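PDB 5UR2: bifunctional protein PutA from Bdellovibrio bacteriovorus, which probably oxidises L-proline to L-glutamate in two steps, joining an FAD-dependent proline dehydrogenase to an NAD-dependent L-glutamate gamma-semialdehyde dehydrogenase. Local coordinates for residues 13-27 and 387-399. Numbering follows the deposited sequence.
Sequences RGEEILKRMESQSKA and EPIKKTIVDMGYR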
loop_
_atom_site.group_PDB
_atom_site.type_symbol
_atom_site.label_atom_id
_atom_site.label_comp_id
_atom_site.label_asym_id
_atom_site.label_seq_id
_atom_site.Cartn_x
_atom_site.Cartn_y
_atom_site.Cartn_z
ATOM N N ARG B 13 42.063 -28.338 37.182
ATOM C CA ARG B 13 41.385 -27.919 38.404
ATOM C C ARG B 13 39.875 -28.078 38.276
ATOM O O ARG B 13 39.208 -28.518 39.221
ATOM C CB ARG B 13 41.752 -26.478 38.748
ATOM C CG ARG B 13 41.081 -25.978 40.010
ATOM C CD ARG B 13 41.518 -26.823 41.190
ATOM N NE ARG B 13 42.971 -26.931 41.261
ATOM C CZ ARG B 13 43.761 -26.074 41.899
ATOM N NH1 ARG B 13 43.235 -25.042 42.550
ATOM N NH2 ARG B 13 45.082 -26.261 41.895
ATOM N N GLY B 14 39.322 -27.730 37.108
ATOM C CA GLY B 14 37.896 -27.911 36.890
ATOM C C GLY B 14 37.477 -29.369 36.942
ATOM O O GLY B 14 36.410 -29.702 37.469
ATOM N N GLU B 15 38.328 -30.264 36.428
ATOM C CA GLU B 15 38.019 -31.688 36.487
ATOM C C GLU B 15 37.986 -32.189 37.926
ATOM O O GLU B 15 37.130 -33.009 38.280
ATOM C CB GLU B 15 39.034 -32.482 35.663
ATOM C CG GLU B 15 38.889 -32.292 34.156
ATOM C CD GLU B 15 39.977 -33.007 33.368
ATOM O OE1 GLU B 15 40.922 -33.516 33.999
ATOM O OE2 GLU B 15 39.884 -33.064 32.121
ATOM N N GLU B 16 38.896 -31.695 38.777
ATOM C CA GLU B 16 38.851 -32.058 40.191
ATOM C C GLU B 16 37.559 -31.588 40.841
ATOM O O GLU B 16 36.911 -32.353 41.564
ATOM C CB GLU B 16 40.045 -31.464 40.933
ATOM C CG GLU B 16 39.986 -31.654 42.448
ATOM C CD GLU B 16 41.103 -30.916 43.183
ATOM O OE1 GLU B 16 42.018 -30.388 42.503
ATOM O OE2 GLU B 16 41.074 -30.885 44.436
ATOM N N ILE B 17 37.145 -30.348 40.552
ATOM C CA ILE B 17 35.939 -29.794 41.163
ATOM C C ILE B 17 34.716 -30.606 40.762
ATOM O O ILE B 17 33.875 -30.946 41.603
ATOM C CB ILE B 17 35.789 -28.304 40.787
ATOM C CG1 ILE B 17 36.880 -27.472 41.471
ATOM C CG2 ILE B 17 34.384 -27.794 41.093
ATOM C CD1 ILE B 17 36.936 -26.031 40.986
ATOM N N LEU B 18 34.613 -30.959 39.483
ATOM C CA LEU B 18 33.480 -31.761 39.034
ATOM C C LEU B 18 33.535 -33.183 39.592
ATOM O O LEU B 18 32.486 -33.799 39.828
ATOM C CB LEU B 18 33.424 -31.768 37.507
ATOM C CG LEU B 18 33.130 -30.386 36.896
ATOM C CD1 LEU B 18 33.444 -30.353 35.416
ATOM C CD2 LEU B 18 31.691 -29.988 37.109
ATOM N N LYS B 19 34.736 -33.736 39.784
ATOM C CA LYS B 19 34.833 -35.077 40.359
ATOM C C LYS B 19 34.329 -35.088 41.797
ATOM O O LYS B 19 33.518 -35.945 42.174
ATOM C CB LYS B 19 36.273 -35.589 40.278
ATOM C CG LYS B 19 36.486 -36.970 40.871
ATOM C CD LYS B 19 35.513 -38.010 40.311
ATOM C CE LYS B 19 35.825 -38.407 38.868
ATOM N NZ LYS B 19 35.140 -39.686 38.480
ATOM N N ARG B 20 34.771 -34.113 42.602
ATOM C CA ARG B 20 34.284 -33.989 43.972
ATOM C C ARG B 20 32.771 -33.819 44.004
ATOM O O ARG B 20 32.098 -34.340 44.902
ATOM C CB ARG B 20 34.928 -32.790 44.667
ATOM C CG ARG B 20 36.383 -32.904 45.040
ATOM C CD ARG B 20 36.847 -31.531 45.529
ATOM N NE ARG B 20 38.196 -31.514 46.091
ATOM C CZ ARG B 20 38.482 -31.703 47.376
ATOM N NH1 ARG B 20 37.509 -31.953 48.248
ATOM N NH2 ARG B 20 39.745 -31.647 47.782
ATOM N N MET B 21 32.220 -33.095 43.024
ATOM C CA MET B 21 30.785 -32.837 43.008
ATOM C C MET B 21 29.989 -34.124 42.890
ATOM O O MET B 21 28.876 -34.212 43.419
ATOM C CB MET B 21 30.431 -31.890 41.861
ATOM C CG MET B 21 30.769 -30.438 42.140
ATOM S SD MET B 21 30.816 -29.436 40.645
ATOM C CE MET B 21 29.195 -29.800 39.952
ATOM N N GLU B 22 30.547 -35.137 42.221
ATOM C CA GLU B 22 29.865 -36.419 42.119
ATOM C C GLU B 22 29.710 -37.093 43.474
ATOM O O GLU B 22 28.806 -37.918 43.638
ATOM C CB GLU B 22 30.631 -37.358 41.189
ATOM C CG GLU B 22 31.005 -36.788 39.832
ATOM C CD GLU B 22 31.814 -37.784 39.012
ATOM O OE1 GLU B 22 32.205 -37.463 37.868
ATOM O OE2 GLU B 22 32.060 -38.897 39.520
ATOM N N SER B 23 30.560 -36.757 44.446
ATOM C CA SER B 23 30.527 -37.363 45.770
ATOM C C SER B 23 29.626 -36.624 46.754
ATOM O O SER B 23 29.458 -37.098 47.883
ATOM C CB SER B 23 31.945 -37.451 46.347
ATOM N N GLN B 24 29.044 -35.490 46.362
ATOM C CA GLN B 24 28.084 -34.778 47.197
ATOM C C GLN B 24 26.703 -35.438 47.145
ATOM O O GLN B 24 26.363 -36.171 46.212
ATOM C CB GLN B 24 27.936 -33.314 46.753
ATOM C CG GLN B 24 29.216 -32.516 46.654
ATOM C CD GLN B 24 29.926 -32.384 47.993
ATOM O OE1 GLN B 24 29.395 -32.771 49.041
ATOM N NE2 GLN B 24 31.134 -31.826 47.966
ATOM N N SER B 25 25.899 -35.174 48.172
ATOM C CA SER B 25 24.506 -35.609 48.188
ATOM C C SER B 25 23.558 -34.411 48.143
ATOM O O SER B 25 22.540 -34.376 48.833
ATOM C CB SER B 25 24.221 -36.508 49.394
ATOM O OG SER B 25 24.352 -35.812 50.615
ATOM N N LYS B 26 23.880 -33.417 47.319
ATOM C CA LYS B 26 23.083 -32.206 47.191
ATOM C C LYS B 26 22.267 -32.230 45.900
ATOM O O LYS B 26 22.650 -32.856 44.907
ATOM C CB LYS B 26 23.974 -30.958 47.225
ATOM C CG LYS B 26 24.711 -30.724 48.550
ATOM C CD LYS B 26 23.732 -30.523 49.712
ATOM C CE LYS B 26 24.429 -30.097 51.009
ATOM N NZ LYS B 26 23.539 -30.290 52.194
ATOM N N ALA B 27 21.131 -31.535 45.926
ATOM C CA ALA B 27 20.198 -31.532 44.810
ATOM C C ALA B 27 20.543 -30.445 43.804
ATOM O O ALA B 27 21.088 -29.393 44.152
ATOM C CB ALA B 27 18.761 -31.328 45.296
ATOM N N GLU B 387 24.031 -25.725 44.669
ATOM C CA GLU B 387 24.344 -26.439 45.910
ATOM C C GLU B 387 25.504 -27.425 45.792
ATOM O O GLU B 387 26.376 -27.426 46.681
ATOM C CB GLU B 387 23.075 -27.148 46.408
ATOM C CG GLU B 387 22.131 -26.217 47.138
ATOM C CD GLU B 387 22.855 -25.379 48.171
ATOM O OE1 GLU B 387 23.528 -25.989 49.035
ATOM O OE2 GLU B 387 22.773 -24.124 48.102
ATOM N N PRO B 388 25.583 -28.285 44.771
ATOM C CA PRO B 388 26.722 -29.217 44.729
ATOM C C PRO B 388 28.052 -28.512 44.538
ATOM O O PRO B 388 29.065 -28.935 45.111
ATOM C CB PRO B 388 26.395 -30.129 43.535
ATOM C CG PRO B 388 24.969 -29.890 43.227
ATOM C CD PRO B 388 24.693 -28.477 43.614
ATOM N N ILE B 389 28.070 -27.438 43.747
ATOM C CA ILE B 389 29.305 -26.689 43.519
ATOM C C ILE B 389 29.694 -25.897 44.760
ATOM O O ILE B 389 30.856 -25.912 45.184
ATOM C CB ILE B 389 29.143 -25.780 42.294
ATOM C CG1 ILE B 389 28.489 -26.589 41.172
ATOM C CG2 ILE B 389 30.487 -25.248 41.886
ATOM C CD1 ILE B 389 28.260 -25.834 39.885
ATOM N N LYS B 390 28.722 -25.186 45.348
ATOM C CA LYS B 390 28.927 -24.424 46.581
ATOM C C LYS B 390 29.584 -25.266 47.670
ATOM O O LYS B 390 30.581 -24.857 48.284
ATOM C CB LYS B 390 27.571 -23.905 47.068
ATOM C CG LYS B 390 27.589 -22.674 47.961
ATOM C CD LYS B 390 26.152 -22.284 48.330
ATOM C CE LYS B 390 25.414 -21.610 47.160
ATOM N NZ LYS B 390 23.959 -21.339 47.426
ATOM N N LYS B 391 29.015 -26.445 47.939
ATOM C CA LYS B 391 29.550 -27.299 48.993
ATOM C C LYS B 391 30.980 -27.719 48.684
ATOM O O LYS B 391 31.833 -27.744 49.577
ATOM C CB LYS B 391 28.647 -28.520 49.168
ATOM C CG LYS B 391 29.201 -29.605 50.069
ATOM C CD LYS B 391 28.961 -29.315 51.533
ATOM C CE LYS B 391 29.055 -30.601 52.355
ATOM N NZ LYS B 391 30.246 -31.418 51.974
ATOM N N THR B 392 31.261 -28.029 47.412
ATOM C CA THR B 392 32.606 -28.440 47.015
ATOM C C THR B 392 33.624 -27.331 47.265
ATOM O O THR B 392 34.706 -27.586 47.807
ATOM C CB THR B 392 32.609 -28.863 45.543
ATOM O OG1 THR B 392 31.789 -30.025 45.372
ATOM C CG2 THR B 392 34.022 -29.187 45.076
ATOM N N ILE B 393 33.288 -26.090 46.892
ATOM C CA ILE B 393 34.189 -24.959 47.120
ATOM C C ILE B 393 34.537 -24.832 48.595
ATOM O O ILE B 393 35.687 -24.546 48.955
ATOM C CB ILE B 393 33.565 -23.649 46.600
ATOM C CG1 ILE B 393 33.279 -23.711 45.103
ATOM C CG2 ILE B 393 34.471 -22.483 46.917
ATOM C CD1 ILE B 393 34.501 -23.853 44.259
ATOM N N VAL B 394 33.544 -25.010 49.471
ATOM C CA VAL B 394 33.788 -24.927 50.910
ATOM C C VAL B 394 34.702 -26.060 51.357
ATOM O O VAL B 394 35.628 -25.851 52.153
ATOM C CB VAL B 394 32.453 -24.933 51.679
ATOM C CG1 VAL B 394 32.699 -24.959 53.184
ATOM C CG2 VAL B 394 31.602 -23.733 51.290
ATOM N N ASP B 395 34.441 -27.281 50.875
ATOM C CA ASP B 395 35.305 -28.409 51.219
ATOM C C ASP B 395 36.745 -28.153 50.798
ATOM O O ASP B 395 37.677 -28.585 51.484
ATOM C CB ASP B 395 34.808 -29.701 50.567
ATOM C CG ASP B 395 33.485 -30.187 51.138
ATOM O OD1 ASP B 395 33.145 -29.817 52.288
ATOM O OD2 ASP B 395 32.799 -30.963 50.430
ATOM N N MET B 396 36.954 -27.440 49.692
ATOM C CA MET B 396 38.313 -27.173 49.239
ATOM C C MET B 396 38.995 -26.087 50.058
ATOM O O MET B 396 40.143 -25.731 49.757
ATOM C CB MET B 396 38.293 -26.813 47.753
ATOM C CG MET B 396 37.939 -28.019 46.893
ATOM S SD MET B 396 37.546 -27.629 45.189
ATOM C CE MET B 396 39.141 -27.100 44.559
ATOM N N GLY B 397 38.307 -25.546 51.063
ATOM C CA GLY B 397 38.891 -24.617 52.004
ATOM C C GLY B 397 38.697 -23.153 51.690
ATOM O O GLY B 397 39.251 -22.314 52.406
ATOM N N TYR B 398 37.924 -22.814 50.662
ATOM C CA TYR B 398 37.777 -21.424 50.249
ATOM C C TYR B 398 36.619 -20.763 50.989
ATOM O O TYR B 398 35.664 -21.423 51.413
ATOM C CB TYR B 398 37.549 -21.331 48.743
ATOM C CG TYR B 398 38.740 -21.720 47.887
ATOM C CD1 TYR B 398 39.731 -20.798 47.568
ATOM C CD2 TYR B 398 38.859 -23.011 47.374
ATOM C CE1 TYR B 398 40.817 -21.155 46.762
ATOM C CE2 TYR B 398 39.942 -23.380 46.575
ATOM C CZ TYR B 398 40.918 -22.449 46.274
ATOM O OH TYR B 398 41.990 -22.816 45.480
ATOM N N ARG B 399 36.706 -19.441 51.117
ATOM C CA ARG B 399 35.657 -18.655 51.754
ATOM C C ARG B 399 34.508 -18.424 50.771
ATOM O O ARG B 399 34.711 -17.856 49.691
ATOM C CB ARG B 399 36.226 -17.329 52.241
ATOM C CG ARG B 399 35.214 -16.488 52.985
ATOM C CD ARG B 399 35.881 -15.395 53.804
ATOM N NE ARG B 399 36.494 -14.369 52.970
ATOM C CZ ARG B 399 37.793 -14.312 52.690
ATOM N NH1 ARG B 399 38.622 -15.228 53.177
ATOM N NH2 ARG B 399 38.260 -13.329 51.935
#
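Gln24, just past the end of helix 6-22, reaches across to helix 387-395, where its amide bonds to Lys391, Thr392 and Asp395. Its CB points at that helix, and a bend at chi2 (-62°) folds the chain over. CG then lies 3.8 Å from Thr392 OG1, while the amide carbon CD rests 3.5 Å from Lys391 CG. At the tip the amide divides its work. NE2 donates to Asp395 OD2 (3.1 Å, N-H...O angle 166°), which it meets almost in the amide plane, and also to Thr392 OG1, somewhat tilted from that plane. OE1 accepts a weak bond from Lys391 NZ. With NE2 facing two acceptors and OE1 the lysine, the amide's orientation should be fixed. The same lysine bridges to Asp395 OD2 on its syn side, so that carboxylate oxygen takes two donors; the Thr392 hydroxyl donates to Pro388 O, one turn back, which leaves OG1 to accept from NE2.

Beside this polar cluster the contact is largely van der Waals packing. Met21 CE meets Ile389 CG1 at 3.5 Å, and Thr392 CG2 touches Arg20 CB and CD. Met396 lays CG over one face of the Arg20 guanidinium, 3.6 Å from NE, and sends SD to Ile17 CG1. The axes of the two helical segments approach to 9.2 Å at 111°; the contact joins the N-terminal PutA region to the proline dehydrogenase TIM barrel, whose seventh and eighth strands helix 387-395 connects; helix 357-369 adjoins the Arg13 end and helix 429-434 the Met21-Ile389 pair.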